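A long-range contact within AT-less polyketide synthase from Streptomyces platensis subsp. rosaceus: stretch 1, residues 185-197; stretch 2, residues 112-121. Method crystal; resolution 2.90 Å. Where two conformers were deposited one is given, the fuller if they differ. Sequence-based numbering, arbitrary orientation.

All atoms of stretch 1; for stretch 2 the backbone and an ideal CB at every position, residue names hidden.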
# COMPACT_ATOMS: atom_id res chain seq x y z
N GLU A 185 -3.52 10.37 -7.63
CA GLU A 185 -4.80 10.47 -6.94
C GLU A 185 -4.74 11.53 -5.86
O GLU A 185 -5.55 12.46 -5.82
CB GLU A 185 -5.17 9.13 -6.29
CG GLU A 185 -5.84 8.14 -7.22
CD GLU A 185 -6.33 6.91 -6.48
OE1 GLU A 185 -5.67 6.50 -5.50
OE2 GLU A 185 -7.39 6.38 -6.86
N HIS A 186 -3.76 11.37 -4.98
CA HIS A 186 -3.63 12.25 -3.84
C HIS A 186 -3.22 13.67 -4.23
O HIS A 186 -3.46 14.61 -3.48
CB HIS A 186 -2.63 11.69 -2.85
CG HIS A 186 -3.20 10.60 -2.01
ND1 HIS A 186 -2.42 9.70 -1.33
CD2 HIS A 186 -4.48 10.26 -1.76
CE1 HIS A 186 -3.19 8.85 -0.68
NE2 HIS A 186 -4.45 9.16 -0.93
N ILE A 187 -2.63 13.85 -5.40
CA ILE A 187 -2.37 15.21 -5.82
C ILE A 187 -3.65 15.82 -6.37
O ILE A 187 -4.01 16.94 -6.01
CB ILE A 187 -1.27 15.29 -6.86
CG1 ILE A 187 0.05 14.92 -6.19
CG2 ILE A 187 -1.26 16.71 -7.47
CD1 ILE A 187 1.28 15.26 -6.96
N ARG A 188 -4.34 15.06 -7.22
CA ARG A 188 -5.59 15.51 -7.83
C ARG A 188 -6.63 15.78 -6.75
O ARG A 188 -7.54 16.57 -6.95
CB ARG A 188 -6.10 14.47 -8.84
CG ARG A 188 -5.39 14.48 -10.19
CD ARG A 188 -6.34 14.14 -11.36
NE ARG A 188 -6.35 12.71 -11.71
CZ ARG A 188 -5.79 12.19 -12.81
NH1 ARG A 188 -5.86 10.88 -13.04
NH2 ARG A 188 -5.17 12.98 -13.69
N SER A 189 -6.51 15.15 -5.59
CA SER A 189 -7.53 15.29 -4.58
C SER A 189 -7.22 16.43 -3.62
O SER A 189 -8.09 16.87 -2.88
CB SER A 189 -7.70 13.99 -3.81
OG SER A 189 -6.57 13.75 -2.99
N GLY A 190 -5.98 16.90 -3.63
CA GLY A 190 -5.58 18.00 -2.76
C GLY A 190 -4.88 17.58 -1.48
O GLY A 190 -4.34 18.43 -0.76
N ARG A 191 -4.88 16.28 -1.18
CA ARG A 191 -4.22 15.78 0.02
C ARG A 191 -2.74 16.11 -0.03
O ARG A 191 -2.12 16.41 0.99
CB ARG A 191 -4.42 14.27 0.17
CG ARG A 191 -3.55 13.64 1.27
CD ARG A 191 -3.76 14.28 2.65
NE ARG A 191 -2.93 13.64 3.66
CZ ARG A 191 -1.90 14.23 4.24
NH1 ARG A 191 -1.58 15.48 3.93
NH2 ARG A 191 -1.18 13.58 5.14
N CYS A 192 -2.16 16.05 -1.22
CA CYS A 192 -0.75 16.38 -1.37
C CYS A 192 -0.57 17.57 -2.31
O CYS A 192 -1.37 17.80 -3.23
CB CYS A 192 0.04 15.18 -1.87
SG CYS A 192 0.02 13.87 -0.67
N GLU A 193 0.48 18.33 -2.05
CA GLU A 193 0.78 19.50 -2.85
C GLU A 193 1.92 19.14 -3.81
O GLU A 193 2.08 19.75 -4.87
CB GLU A 193 1.13 20.65 -1.92
CG GLU A 193 1.13 22.00 -2.56
CD GLU A 193 1.43 23.08 -1.53
OE1 GLU A 193 0.98 22.94 -0.36
OE2 GLU A 193 2.16 24.04 -1.89
N MSE A 194 2.71 18.14 -3.41
CA MSE A 194 3.74 17.50 -4.22
C MSE A 194 3.90 16.08 -3.70
O MSE A 194 3.61 15.83 -2.54
CB MSE A 194 5.06 18.25 -4.11
CG MSE A 194 5.10 19.50 -4.96
SE MSE A 194 6.82 20.37 -4.97
CE MSE A 194 7.89 18.87 -5.41
N ALA A 195 4.32 15.14 -4.53
CA ALA A 195 4.54 13.77 -4.03
C ALA A 195 5.73 13.09 -4.69
O ALA A 195 6.17 13.47 -5.77
CB ALA A 195 3.31 12.93 -4.21
N ILE A 196 6.25 12.08 -4.01
CA ILE A 196 7.32 11.26 -4.55
C ILE A 196 6.82 9.83 -4.79
O ILE A 196 6.38 9.14 -3.85
CB ILE A 196 8.49 11.24 -3.59
CG1 ILE A 196 8.97 12.67 -3.38
CG2 ILE A 196 9.62 10.37 -4.11
CD1 ILE A 196 9.87 12.81 -2.17
N ALA A 197 6.85 9.39 -6.04
CA ALA A 197 6.54 8.00 -6.34
C ALA A 197 7.79 7.34 -6.87
O ALA A 197 8.54 7.96 -7.66
CB ALA A 197 5.43 7.89 -7.32
N UNK A 112 12.35 22.97 0.23
CA UNK A 112 11.51 23.61 -0.77
C UNK A 112 10.23 22.81 -0.94
O UNK A 112 9.23 23.27 -1.50
CB UNK A 112 12.25 23.74 -2.10
N UNK A 113 10.25 21.58 -0.43
CA UNK A 113 9.08 20.74 -0.45
C UNK A 113 8.03 21.29 0.47
O UNK A 113 8.36 21.81 1.54
CB UNK A 113 9.43 19.30 -0.06
N UNK A 114 6.77 21.18 0.07
CA UNK A 114 5.63 21.47 0.94
C UNK A 114 5.66 20.49 2.08
O UNK A 114 6.19 19.40 1.90
CB UNK A 114 4.30 21.39 0.19
N UNK A 115 5.10 20.84 3.23
CA UNK A 115 5.15 19.91 4.34
C UNK A 115 4.18 18.73 4.13
O UNK A 115 4.37 17.66 4.72
CB UNK A 115 4.83 20.64 5.64
N UNK A 116 3.16 18.90 3.31
CA UNK A 116 2.34 17.74 3.05
C UNK A 116 2.76 17.10 1.72
O UNK A 116 2.03 17.08 0.74
CB UNK A 116 0.86 18.12 3.03
N UNK A 117 3.96 16.57 1.71
CA UNK A 117 4.43 15.82 0.56
C UNK A 117 4.26 14.35 0.85
O UNK A 117 4.70 13.85 1.89
CB UNK A 117 5.89 16.15 0.23
N UNK A 118 3.61 13.66 -0.08
CA UNK A 118 3.39 12.23 0.06
C UNK A 118 4.52 11.43 -0.53
O UNK A 118 5.24 11.89 -1.41
CB UNK A 118 2.07 11.83 -0.60
N UNK A 119 4.66 10.20 -0.06
CA UNK A 119 5.72 9.33 -0.50
C UNK A 119 5.17 7.94 -0.72
O UNK A 119 4.69 7.31 0.22
CB UNK A 119 6.87 9.31 0.51
N UNK A 120 5.22 7.47 -1.96
CA UNK A 120 4.63 6.18 -2.35
C UNK A 120 5.66 5.39 -3.11
O UNK A 120 6.01 5.74 -4.23
CB UNK A 120 3.37 6.37 -3.19
N UNK A 121 6.17 4.33 -2.51
CA UNK A 121 7.33 3.67 -3.09
C UNK A 121 7.07 2.17 -3.24
O UNK A 121 6.66 1.50 -2.29
CB UNK A 121 8.57 3.92 -2.23

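Position 112 sets no rule: nothing of stretch 1 lies within 5.5 Å of its ideal CB, so many residues would suit, and Arg 112 is deposited. At position 113 the CB points sideways and is equally free, but a long apolar chain could reach the selenomethionine Met 194; Leu 113 does so, CD2 lying 3.7 Å from Met 194 CE.

Position 114 points toward stretch 1, its ideal CB 3.7 Å from Glu 193 OE1. With phi near -63° and psi near 154°, proline is one good choice, and a compact apolar or polar residue could also fit. Pro 114 packs its CD 3.8 Å from Met 194 SE. Position 115 points away, where a polar residue is at ease; it is Glu 115, poorly ordered.

Position 116 points at the turn, its ideal CB 3.7 Å from Arg 191 NH1. The carbonyl O of Arg 191 faces this position and favours a short polar chain with a donor, such as asparagine or serine. The residue is Asn 116, with ND2 2.9 Å from Arg 191 O; its backbone O accepts a weak hydrogen bond from Glu 193 N at 3.4 Å.

Position 117 has its CB on the sheet face shared by Met 194 and Ile 196, so threonine, valine or another beta-branched residue would suit. Thr 117 turns OG1 back to its own stretch, donating to Pro 114 O at 2.9 Å, while CG2 approaches Ala 195 CA at 4.0 Å.

Position 118 is the strictest. An ideal CB would sit 2.9 Å from Cys 192 SG, a clash, so glycine is indicated, and Gly 118 it is. Its backbone carries the pairing: N donates to Met 194 O at 3.3 Å, and O accepts from Ile 196 N at 2.8 Å.

Position 119 lies beside Ile 196 on the same face as 117; valine, isoleucine or threonine would fit. Val 119 places CG2 4.3 Å from Ile 196 CD1.

Position 120 shares its face with Ala 195 and Ala 197, whose small side chains leave room for a long one, and His 186 offers ND1 beyond. A flat chain with a polar tip is attractive, though a long apolar one could also fill the space. Tyr 120 takes chi1 m, and its OH makes a very short hydrogen bond, 2.4 Å, with His 186 ND1. CE2 rests 3.9 Å from Ala 195 CB, and the backbone N donates to Ile 196 O at 2.8 Å.

Position 121 points sideways, unconstrained by stretch 1; it is Phe 121.

Stretch 2 112-121: RLPENTGVYF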
# COMPACT_ATOMS: atom_id res chain seq x y z
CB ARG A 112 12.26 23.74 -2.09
CG ARG A 112 11.62 24.71 -3.04
CD ARG A 112 12.41 24.86 -4.32
NE ARG A 112 11.80 25.84 -5.20
CZ ARG A 112 11.57 25.65 -6.49
NH1 ARG A 112 11.91 24.49 -7.05
NH2 ARG A 112 11.00 26.60 -7.22
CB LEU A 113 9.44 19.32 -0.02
CG LEU A 113 10.37 18.50 -0.90
CD1 LEU A 113 10.55 17.15 -0.24
CD2 LEU A 113 9.77 18.38 -2.29
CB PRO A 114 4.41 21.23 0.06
CG PRO A 114 4.94 21.09 -1.32
CD PRO A 114 6.34 20.65 -1.23
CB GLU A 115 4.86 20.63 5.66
CG GLU A 115 3.49 21.25 5.74
CD GLU A 115 3.27 21.92 7.08
OE1 GLU A 115 3.35 21.22 8.11
OE2 GLU A 115 3.04 23.16 7.11
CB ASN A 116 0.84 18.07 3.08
CG ASN A 116 0.41 18.97 1.96
OD1 ASN A 116 1.22 19.66 1.35
ND2 ASN A 116 -0.88 18.94 1.67
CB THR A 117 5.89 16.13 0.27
OG1 THR A 117 5.97 17.46 -0.24
CG2 THR A 117 6.45 15.17 -0.76
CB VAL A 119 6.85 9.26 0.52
CG1 VAL A 119 7.85 8.19 0.11
CG2 VAL A 119 7.51 10.64 0.69
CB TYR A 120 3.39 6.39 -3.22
CG TYR A 120 2.46 7.43 -2.67
CD1 TYR A 120 1.31 7.08 -1.97
CD2 TYR A 120 2.72 8.78 -2.86
CE1 TYR A 120 0.44 8.04 -1.49
CE2 TYR A 120 1.87 9.75 -2.38
CZ TYR A 120 0.73 9.39 -1.70
OH TYR A 120 -0.09 10.39 -1.22
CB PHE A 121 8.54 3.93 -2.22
CG PHE A 121 9.82 4.00 -2.97
CD1 PHE A 121 10.40 5.24 -3.24
CD2 PHE A 121 10.45 2.85 -3.40
CE1 PHE A 121 11.60 5.32 -3.96
CE2 PHE A 121 11.65 2.93 -4.12
CZ PHE A 121 12.23 4.16 -4.39
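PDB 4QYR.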